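Local coordinates for DNA polymerase II large subunit (Pyrococcus horikoshii, PDB 7OEC), which belongs to an archaeal DNA polymerase and contains an intein that probably excises itself by protein splicing, joining the flanking sequences, at residues Asn3-Pro6 with Gly7-Ile11; Val13-Gly17 with Thr18-Val22; Ser54-Pro57 with Glu58-Lys61; Glu91-Val94 with Asp95-Val98. The protein carries 2 engineered substitutions. All coordinates share one frame; numbering follows the deposited sequence. Where two conformers were deposited one is given.

Contact 1 (Asn3-Pro6 with Gly7-Ile11). Engineered in segment 3-6: Ala4 (natural residue Cys).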
loop_
_atom_site.group_PDB
_atom_site.type_symbol
_atom_site.label_atom_id
_atom_site.label_comp_id
_atom_site.label_asym_id
_atom_site.label_seq_id
_atom_site.Cartn_x
_atom_site.Cartn_y
_atom_site.Cartn_z
ATOM N N ASN A 3 -5.907 3.105 9.745
ATOM C CA ASN A 3 -5.147 2.114 8.994
ATOM C C ASN A 3 -4.012 2.808 8.263
ATOM O O ASN A 3 -4.198 3.908 7.732
ATOM C CB ASN A 3 -6.048 1.407 7.993
ATOM C CG ASN A 3 -7.135 0.602 8.660
ATOM O OD1 ASN A 3 -6.994 0.112 9.791
ATOM N ND2 ASN A 3 -8.237 0.459 7.959
ATOM N N ALA A 4 -2.821 2.204 8.282
ATOM C CA ALA A 4 -1.673 2.913 7.726
ATOM C C ALA A 4 -0.550 1.922 7.421
ATOM O O ALA A 4 -0.635 0.729 7.717
ATOM C CB ALA A 4 -1.194 3.990 8.711
ATOM N N PHE A 5 0.513 2.431 6.830
ATOM C CA PHE A 5 1.734 1.721 6.534
ATOM C C PHE A 5 2.909 2.443 7.194
ATOM O O PHE A 5 2.869 3.659 7.433
ATOM C CB PHE A 5 2.012 1.796 5.031
ATOM C CG PHE A 5 0.976 1.212 4.134
ATOM C CD1 PHE A 5 0.956 -0.125 3.879
ATOM C CD2 PHE A 5 0.093 2.006 3.469
ATOM C CE1 PHE A 5 0.056 -0.675 3.005
ATOM C CE2 PHE A 5 -0.764 1.467 2.575
ATOM C CZ PHE A 5 -0.785 0.125 2.336
ATOM N N PRO A 6 4.006 1.736 7.414
ATOM C CA PRO A 6 5.240 2.412 7.809
ATOM C C PRO A 6 5.741 3.328 6.698
ATOM O O PRO A 6 5.548 3.067 5.509
ATOM C CB PRO A 6 6.213 1.259 8.060
ATOM C CG PRO A 6 5.614 0.088 7.490
ATOM C CD PRO A 6 4.165 0.284 7.280
ATOM N N GLY A 7 6.398 4.412 7.103
ATOM C CA GLY A 7 6.872 5.393 6.151
ATOM C C GLY A 7 7.884 4.874 5.158
ATOM O O GLY A 7 8.021 5.471 4.090
ATOM N N ASP A 8 8.603 3.798 5.478
ATOM C CA ASP A 8 9.574 3.259 4.532
ATOM C C ASP A 8 8.950 2.351 3.476
ATOM O O ASP A 8 9.659 1.864 2.599
ATOM C CB ASP A 8 10.735 2.566 5.258
ATOM C CG ASP A 8 10.330 1.311 6.021
ATOM O OD1 ASP A 8 9.151 0.937 5.987
ATOM O OD2 ASP A 8 11.230 0.688 6.668
ATOM N N THR A 9 7.639 2.169 3.501
ATOM C CA THR A 9 6.961 1.427 2.455
ATOM C C THR A 9 7.104 2.174 1.145
ATOM O O THR A 9 6.917 3.393 1.094
ATOM C CB THR A 9 5.477 1.348 2.806
ATOM O OG1 THR A 9 5.270 0.701 4.061
ATOM C CG2 THR A 9 4.685 0.590 1.764
ATOM N N ARG A 10 7.412 1.441 0.081
ATOM C CA ARG A 10 7.547 2.052 -1.226
ATOM C C ARG A 10 6.231 1.925 -1.968
ATOM O O ARG A 10 5.506 0.931 -1.818
ATOM C CB ARG A 10 8.670 1.411 -2.037
ATOM C CG ARG A 10 10.068 1.840 -1.593
ATOM C CD ARG A 10 10.512 1.125 -0.346
ATOM N NE ARG A 10 10.627 -0.329 -0.514
ATOM C CZ ARG A 10 10.436 -1.220 0.469
ATOM N NH1 ARG A 10 10.098 -0.815 1.718
ATOM N NH2 ARG A 10 10.550 -2.525 0.186
ATOM N N ILE A 11 5.919 2.939 -2.762
ATOM C CA ILE A 11 4.708 2.935 -3.558
ATOM C C ILE A 11 4.991 3.349 -5.003
ATOM O O ILE A 11 5.814 4.239 -5.263
ATOM C CB ILE A 11 3.642 3.833 -2.912
ATOM C CG1 ILE A 11 2.312 3.677 -3.625
ATOM C CG2 ILE A 11 4.145 5.205 -2.825
ATOM C CD1 ILE A 11 1.153 4.227 -2.811
#

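Contact 2 (Val13-Gly17 with Thr18-Val22)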
loop_
_atom_site.group_PDB
_atom_site.type_symbol
_atom_site.label_atom_id
_atom_site.label_comp_id
_atom_site.label_asym_id
_atom_site.label_seq_id
_atom_site.Cartn_x
_atom_site.Cartn_y
_atom_site.Cartn_z
ATOM N N VAL A 13 4.270 5.128 -8.326
ATOM C CA VAL A 13 3.634 6.357 -8.751
ATOM C C VAL A 13 4.155 6.732 -10.132
ATOM O O VAL A 13 5.114 6.162 -10.653
ATOM C CB VAL A 13 3.884 7.516 -7.757
ATOM C CG1 VAL A 13 3.199 7.192 -6.401
ATOM C CG2 VAL A 13 5.353 7.831 -7.563
ATOM N N GLN A 14 3.470 7.686 -10.734
ATOM C CA GLN A 14 3.891 8.305 -11.972
ATOM C C GLN A 14 4.118 9.772 -11.654
ATOM O O GLN A 14 3.172 10.468 -11.260
ATOM C CB GLN A 14 2.795 8.185 -13.021
ATOM C CG GLN A 14 3.357 8.600 -14.353
ATOM C CD GLN A 14 2.333 8.723 -15.381
ATOM O OE1 GLN A 14 2.338 7.957 -16.333
ATOM N NE2 GLN A 14 1.426 9.695 -15.221
ATOM N N ILE A 15 5.359 10.234 -11.778
ATOM C CA ILE A 15 5.695 11.622 -11.468
ATOM C C ILE A 15 6.111 12.291 -12.767
ATOM O O ILE A 15 7.060 11.843 -13.428
ATOM C CB ILE A 15 6.792 11.758 -10.398
ATOM C CG1 ILE A 15 6.337 11.135 -9.067
ATOM C CG2 ILE A 15 7.115 13.245 -10.234
ATOM C CD1 ILE A 15 7.340 11.151 -8.006
ATOM N N ASN A 16 5.358 13.307 -13.170
ATOM C CA ASN A 16 5.624 14.018 -14.406
ATOM C C ASN A 16 5.837 13.044 -15.570
ATOM O O ASN A 16 6.774 13.173 -16.365
ATOM C CB ASN A 16 6.827 14.953 -14.284
ATOM C CG ASN A 16 6.599 16.132 -13.352
ATOM O OD1 ASN A 16 7.213 16.241 -12.270
ATOM N ND2 ASN A 16 5.799 17.066 -13.805
ATOM N N GLY A 17 4.943 12.063 -15.662
ATOM C CA GLY A 17 4.947 11.096 -16.735
ATOM C C GLY A 17 5.926 9.940 -16.616
ATOM O O GLY A 17 5.943 9.100 -17.521
ATOM N N THR A 18 6.769 9.878 -15.556
ATOM C CA THR A 18 7.796 8.841 -15.385
ATOM C C THR A 18 7.382 7.912 -14.264
ATOM O O THR A 18 7.183 8.389 -13.141
ATOM C CB THR A 18 9.167 9.475 -14.999
ATOM O OG1 THR A 18 9.635 10.329 -16.038
ATOM C CG2 THR A 18 10.231 8.417 -14.762
ATOM N N PRO A 19 7.299 6.606 -14.481
ATOM C CA PRO A 19 7.002 5.716 -13.359
ATOM C C PRO A 19 8.196 5.589 -12.442
ATOM O O PRO A 19 9.358 5.586 -12.871
ATOM C CB PRO A 19 6.638 4.381 -14.018
ATOM C CG PRO A 19 7.153 4.443 -15.349
ATOM C CD PRO A 19 7.375 5.886 -15.757
ATOM N N GLN A 20 7.882 5.485 -11.159
ATOM C CA GLN A 20 8.920 5.240 -10.182
ATOM C C GLN A 20 8.324 4.905 -8.847
ATOM O O GLN A 20 7.122 5.043 -8.637
ATOM C CB GLN A 20 9.720 6.477 -9.960
ATOM C CG GLN A 20 8.900 7.598 -9.574
ATOM C CD GLN A 20 9.627 8.835 -9.925
ATOM O OE1 GLN A 20 9.489 9.377 -11.031
ATOM N NE2 GLN A 20 10.478 9.267 -9.012
ATOM N N ARG A 21 9.198 4.522 -7.931
ATOM C CA ARG A 21 8.797 4.174 -6.582
ATOM C C ARG A 21 9.292 5.251 -5.638
ATOM O O ARG A 21 10.425 5.720 -5.763
ATOM C CB ARG A 21 9.329 2.806 -6.164
ATOM C CG ARG A 21 8.530 1.709 -6.724
ATOM C CD ARG A 21 9.008 0.445 -6.072
ATOM N NE ARG A 21 8.965 -0.514 -7.111
ATOM C CZ ARG A 21 9.584 -1.667 -7.115
ATOM N NH1 ARG A 21 9.393 -2.373 -8.216
ATOM N NH2 ARG A 21 10.391 -2.070 -6.103
ATOM N N VAL A 22 8.429 5.679 -4.723
ATOM C CA VAL A 22 8.846 6.587 -3.658
ATOM C C VAL A 22 8.398 5.982 -2.343
ATOM O O VAL A 22 7.452 5.208 -2.301
ATOM C CB VAL A 22 8.261 8.002 -3.809
ATOM C CG1 VAL A 22 8.728 8.637 -5.095
ATOM C CG2 VAL A 22 6.775 7.962 -3.794
HETATM O O HOH W 1 9.386 12.905 -15.583
#

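Contact 3 (Ser54-Pro57 with Glu58-Lys61)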
loop_
_atom_site.group_PDB
_atom_site.type_symbol
_atom_site.label_atom_id
_atom_site.label_comp_id
_atom_site.label_asym_id
_atom_site.label_seq_id
_atom_site.Cartn_x
_atom_site.Cartn_y
_atom_site.Cartn_z
ATOM N N SER A 54 -2.770 2.014 -9.484
ATOM C CA SER A 54 -3.733 1.210 -8.755
ATOM C C SER A 54 -4.026 -0.037 -9.565
ATOM O O SER A 54 -3.639 -0.173 -10.717
ATOM C CB SER A 54 -5.066 1.945 -8.501
ATOM O OG SER A 54 -4.904 3.053 -7.657
ATOM N N PHE A 55 -4.715 -0.958 -8.943
ATOM C CA PHE A 55 -5.179 -2.155 -9.612
ATOM C C PHE A 55 -6.699 -2.119 -9.588
ATOM O O PHE A 55 -7.305 -1.941 -8.520
ATOM C CB PHE A 55 -4.655 -3.416 -8.918
ATOM C CG PHE A 55 -4.766 -4.646 -9.760
ATOM C CD1 PHE A 55 -5.797 -5.557 -9.578
ATOM C CD2 PHE A 55 -3.858 -4.860 -10.792
ATOM C CE1 PHE A 55 -5.883 -6.667 -10.396
ATOM C CE2 PHE A 55 -3.958 -5.968 -11.611
ATOM C CZ PHE A 55 -4.957 -6.874 -11.405
ATOM N N ASN A 56 -7.305 -2.241 -10.776
ATOM C CA ASN A 56 -8.742 -2.255 -10.937
ATOM C C ASN A 56 -9.189 -3.707 -10.941
ATOM O O ASN A 56 -8.994 -4.420 -11.954
ATOM C CB ASN A 56 -9.164 -1.586 -12.228
ATOM C CG ASN A 56 -10.622 -1.671 -12.419
ATOM O OD1 ASN A 56 -11.342 -2.132 -11.525
ATOM N ND2 ASN A 56 -11.098 -1.197 -13.547
ATOM N N PRO A 57 -9.766 -4.174 -9.830
ATOM C CA PRO A 57 -10.145 -5.588 -9.765
ATOM C C PRO A 57 -11.294 -5.924 -10.678
ATOM O O PRO A 57 -11.483 -7.099 -10.987
ATOM C CB PRO A 57 -10.530 -5.783 -8.299
ATOM C CG PRO A 57 -11.065 -4.392 -7.865
ATOM C CD PRO A 57 -10.165 -3.422 -8.608
ATOM N N GLU A 58 -12.079 -4.953 -11.134
ATOM C CA GLU A 58 -13.208 -5.317 -11.983
ATOM C C GLU A 58 -12.750 -5.721 -13.375
ATOM O O GLU A 58 -13.507 -6.378 -14.106
ATOM C CB GLU A 58 -14.197 -4.152 -12.094
ATOM C CG GLU A 58 -14.952 -3.868 -10.804
ATOM C CD GLU A 58 -15.890 -2.638 -10.840
ATOM O OE1 GLU A 58 -16.159 -2.104 -11.928
ATOM O OE2 GLU A 58 -16.421 -2.228 -9.770
ATOM N N GLU A 59 -11.533 -5.300 -13.762
ATOM C CA GLU A 59 -10.976 -5.550 -15.089
ATOM C C GLU A 59 -9.622 -6.225 -15.016
ATOM O O GLU A 59 -9.081 -6.599 -16.054
ATOM C CB GLU A 59 -10.903 -4.258 -15.948
ATOM C CG GLU A 59 -12.300 -3.810 -16.277
ATOM C CD GLU A 59 -12.441 -2.629 -17.247
ATOM O OE1 GLU A 59 -11.455 -1.905 -17.514
ATOM O OE2 GLU A 59 -13.608 -2.419 -17.701
ATOM N N GLY A 60 -9.080 -6.437 -13.823
ATOM C CA GLY A 60 -7.791 -7.100 -13.721
ATOM C C GLY A 60 -6.672 -6.282 -14.331
ATOM O O GLY A 60 -5.721 -6.840 -14.896
ATOM N N LYS A 61 -6.772 -4.953 -14.261
ATOM C CA LYS A 61 -5.846 -4.097 -15.006
ATOM C C LYS A 61 -5.188 -3.092 -14.068
ATOM O O LYS A 61 -5.822 -2.579 -13.155
ATOM C CB LYS A 61 -6.580 -3.249 -16.091
ATOM C CG LYS A 61 -6.930 -3.971 -17.345
ATOM C CD LYS A 61 -7.270 -2.964 -18.448
ATOM C CE LYS A 61 -8.049 -1.757 -17.894
ATOM N NZ LYS A 61 -8.737 -0.948 -18.916
#

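Contact 4 (Glu91-Val94 with Asp95-Val98)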
loop_
_atom_site.group_PDB
_atom_site.type_symbol
_atom_site.label_atom_id
_atom_site.label_comp_id
_atom_site.label_asym_id
_atom_site.label_seq_id
_atom_site.Cartn_x
_atom_site.Cartn_y
_atom_site.Cartn_z
ATOM N N GLU A 91 4.478 -4.452 5.245
ATOM C CA GLU A 91 4.010 -4.267 6.612
ATOM C C GLU A 91 2.827 -3.326 6.605
ATOM O O GLU A 91 2.817 -2.355 5.845
ATOM C CB GLU A 91 5.092 -3.621 7.497
ATOM C CG GLU A 91 6.295 -4.512 7.649
ATOM C CD GLU A 91 7.445 -3.888 8.411
ATOM O OE1 GLU A 91 7.371 -2.710 8.834
ATOM O OE2 GLU A 91 8.438 -4.603 8.607
ATOM N N THR A 92 1.841 -3.605 7.459
ATOM C CA THR A 92 0.696 -2.719 7.621
ATOM C C THR A 92 0.280 -2.670 9.079
ATOM O O THR A 92 0.698 -3.498 9.881
ATOM C CB THR A 92 -0.538 -3.166 6.845
ATOM O OG1 THR A 92 -1.087 -4.365 7.444
ATOM C CG2 THR A 92 -0.224 -3.501 5.411
ATOM N N THR A 93 -0.543 -1.693 9.429
ATOM C CA THR A 93 -1.113 -1.758 10.766
ATOM C C THR A 93 -2.056 -2.966 10.918
ATOM O O THR A 93 -2.513 -3.575 9.942
ATOM C CB THR A 93 -1.823 -0.462 11.118
ATOM O OG1 THR A 93 -2.804 -0.223 10.131
ATOM C CG2 THR A 93 -0.896 0.726 11.183
ATOM N N VAL A 94 -2.341 -3.318 12.182
ATOM C CA VAL A 94 -2.936 -4.630 12.474
ATOM C C VAL A 94 -4.283 -4.818 11.796
ATOM O O VAL A 94 -4.646 -5.956 11.492
ATOM C CB VAL A 94 -3.053 -4.874 13.988
ATOM C CG1 VAL A 94 -1.749 -4.863 14.535
ATOM C CG2 VAL A 94 -3.931 -3.859 14.651
ATOM N N ASP A 95 -5.102 -3.759 11.672
ATOM C CA ASP A 95 -6.453 -3.866 11.106
ATOM C C ASP A 95 -6.530 -3.397 9.663
ATOM O O ASP A 95 -7.631 -3.251 9.122
ATOM C CB ASP A 95 -7.463 -3.056 11.927
ATOM C CG ASP A 95 -7.682 -3.642 13.312
ATOM O OD1 ASP A 95 -7.549 -4.869 13.461
ATOM O OD2 ASP A 95 -7.935 -2.889 14.265
ATOM N N HIS A 96 -5.394 -3.142 9.044
ATOM C CA HIS A 96 -5.377 -2.605 7.704
ATOM C C HIS A 96 -5.967 -3.634 6.749
ATOM O O HIS A 96 -5.599 -4.807 6.813
ATOM C CB HIS A 96 -3.920 -2.395 7.280
ATOM C CG HIS A 96 -3.742 -1.473 6.110
ATOM N ND1 HIS A 96 -4.025 -1.828 4.805
ATOM C CD2 HIS A 96 -3.299 -0.195 6.061
ATOM C CE1 HIS A 96 -3.757 -0.807 4.005
ATOM N NE2 HIS A 96 -3.320 0.196 4.744
ATOM N N PRO A 97 -6.801 -3.226 5.810
ATOM C CA PRO A 97 -7.237 -4.178 4.781
ATOM C C PRO A 97 -6.075 -4.665 3.926
ATOM O O PRO A 97 -5.214 -3.889 3.504
ATOM C CB PRO A 97 -8.220 -3.379 3.932
ATOM C CG PRO A 97 -8.028 -1.992 4.339
ATOM C CD PRO A 97 -7.436 -1.909 5.667
ATOM N N VAL A 98 -6.093 -5.958 3.630
ATOM C CA VAL A 98 -5.106 -6.623 2.793
ATOM C C VAL A 98 -5.892 -7.436 1.781
ATOM O O VAL A 98 -6.883 -8.089 2.133
ATOM C CB VAL A 98 -4.210 -7.540 3.661
ATOM C CG1 VAL A 98 -3.241 -8.395 2.791
ATOM C CG2 VAL A 98 -3.361 -6.690 4.622
HETATM O O HOH W 2 -4.818 -0.846 11.905
#

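Contact 1 (Asn3-Pro6 with Gly7-Ile11)
Thr9 closes on Pro6 with two bonds at once, and the carbonyl oxygen of the proline receives both. The stretch from Pro6 to Thr9 is a type I beta turn, in which Thr9 N donates to Pro6 O at 3.0 Å and Thr9 OG1 donates to the same Pro6 O at 2.8 Å. The threonine can do this because its hydroxyl stands beside its own backbone nitrogen (chi1 -59°), opposite the carbonyl carbon. Thr9 OG1 also passes 3.4 Å from Pro6 CD in the proline ring and 3.6 Å from Phe5 CB.

Pro6 opens the turn, its carbonyl the acceptor and its ring a flank for Thr9 and Asp8; Gly7 and Asp8 form the corners. Asp8 turns a carboxylate oxygen toward the proline ring, crossing it at a slant: CG sits between the backbone N and the carbonyl carbon (chi1 66°), bringing OD1 to 3.6 Å from Pro6 CB. Just past the turn, Arg10 curls its chain so that NH1 donates almost straight to Asp8 O at 2.9 Å, which lies in the guanidinium plane.

The Phe5 ring leads away from the turn to meet His96. Engineered Ala4, a cysteine in nature, comes just before and hydrogen-bonds through its backbone to Thr93. Around this bend lie helix 24-29, through Leu24, and strand 158-161, whose Ile161 touches both Phe5 and Thr9, while strand 147-153 pairs with Phe5.

Contact 2 (Val13-Gly17 with Thr18-Val22)
The amide group of Gln20 lies with one flat face against Ile15, the two side chains crossing at about a right angle. Ile15 CD1 stands over that face, 3.8 Å from Gln20 CD, and Ile15 CB lies over it too; a PEG molecule, probably from crystallisation, also comes close. On the opposite surface of the hairpin the ring of Pro19 is paired with Gln14, and both side chains touch Tyr53.

Strands 13-15 and 18-22 form an antiparallel hairpin, turned by the type I' beta turn from Ile15 to Thr18. Asn16 and Gly17 take the positive phi values this turn demands, which glycine accepts most readily. Two hydrogen-bonded pairs flank the proline. Val13 N donates to Gln20 O at 2.9 Å in a nearly straight bond, and Ile15 N donates to Thr18 O at 2.9 Å; each pair is answered in return. Pro19, lacking an N-H, fits the non-hydrogen-bonded place between them, where its CA approaches Val13 O at 3.3 Å.

On the face that carries Val13, Ile15, Thr18 and Gln20, the aliphatic carbons gather with Val22: Val13 CG2 meets Val22 CG2 at 4.0 Å. CG of Gln20 reaches this cluster from between its backbone N and carbonyl carbon (chi1 56°). A serine in place of Gln20, lacking the amide that lies against Ile15, would probably open a gap beside Ile15 CD1. At the turn, water 1 links Asn16 O (2.7 Å) and Thr18 OG1. Thus backbone bonds set the register, while the aliphatic side chains and the amide of Gln20 pack one face by shape, without polar bonds between them.

Contact 3 (Ser54-Pro57 with Glu58-Lys61)
Asn56 and Lys61 close a beta hairpin by a G1 beta bulge, in which Gly60 and Lys61 together face the one asparagine.

The backbone bonds define it. Asn56 N donates to Lys61 O at 2.8 Å, close to straight. In return Asn56 O is gripped by Glu59 N and Lys61 N, which arrive from opposite faces of its carbonyl plane, both at 3.2 Å; Gly60 N adds a weak bond. Gly60 suits the bulge because its phi is positive (65°), and Pro57 suits the corner because its ring already holds phi near the value needed.

Among the side-chain bonds, the amide oxygen of Asn56 takes the N-H of Glu58, OD1 to N 2.9 Å, making an Asx turn with the donor well above the plane of the amide. This becomes possible with CG anti to the backbone N (chi1 177°), which swings the amide over the bend.

The aromatic contact comes from Phe55, which lays its ring against the returning backbone: Lys61 O sits over one face, offset toward the rim, and Phe55 CZ comes within 3.4 Å of Gly60 C. With Phe55 cut back to an alanine, the Gly60-Lys61 peptide is likely to lose its aromatic cover. Val62, on strand 61-74, also touches the ring.

Charge enters at the solvent side, where Lys61 NZ forms a salt bridge with Glu59 OE1 at 3.2 Å, its hydrogen bond weak.

Contact 4 (Glu91-Val94 with Asp95-Val98)
Thr93 and His96 are the first and last residues of the TxxH sequence characteristic of block B in inteins of the HINT fold, and a type I beta turn holds the two together. His96 N donates to Thr93 O at 3.0 Å and closes the turn; Thr92 OG1 donates to the same oxygen, also at 3.0 Å, from the other face of its carbonyl plane. Two donors thus fix that carbonyl.

The histidine side chain then returns over the strand it has just left. With CG anti to the backbone N (chi1 -162°), the ring crosses Thr92 at about a right angle. The methyl Thr92 CG2 lies over one ring face, toward its rim, and Thr92 CB is 3.7 Å from His96 CG. At the ring edge, near its plane, stands Thr93 OG1. The ring is kept from turning by His96 ND1, which donates to Pro97 O at 2.7 Å in the ring plane; NE2 makes a weak bond to Gln169 OXT, at the chain's end.

Thr93 suits its place because its hydroxyl can serve several partners. It bonds to the backbone N of engineered Ala4, where the natural chain has cysteine. In inteins generally, block B residues are thought to assist the first acyl shift at such a cysteine, and the placing of Thr93 and His96 beside Ala4 is consistent with that role.

Val94 and Asp95 run side by side, pointing the same way. Water 2 spans the turn, lying 2.8 Å from Thr93 OG1 and accepting from Asp95 N at 2.9 Å.

In the fold
Contacts 1 and 4 are the buried pair, their centres about 10 Å apart, and they touch directly: Ala4 and Thr93 are joined by backbone, and Phe5 meets His96, which sets the engineered Ala4 beside the block B turn, consistent with a shared splicing site. Both use type I turns in which one carbonyl takes a threonine hydroxyl and a backbone N-H. Contacts 2 and 3 are hairpins toward the surface, built from backbone pairing and glycine-bearing turns, with a charged pair in contact 3. Contact 2 shares strand 10-15 with contact 1, and strand 50-56 of contact 3 pairs with that strand in the same sheet. Contacts 2 and 4 lie on opposite sides of the chain's centre.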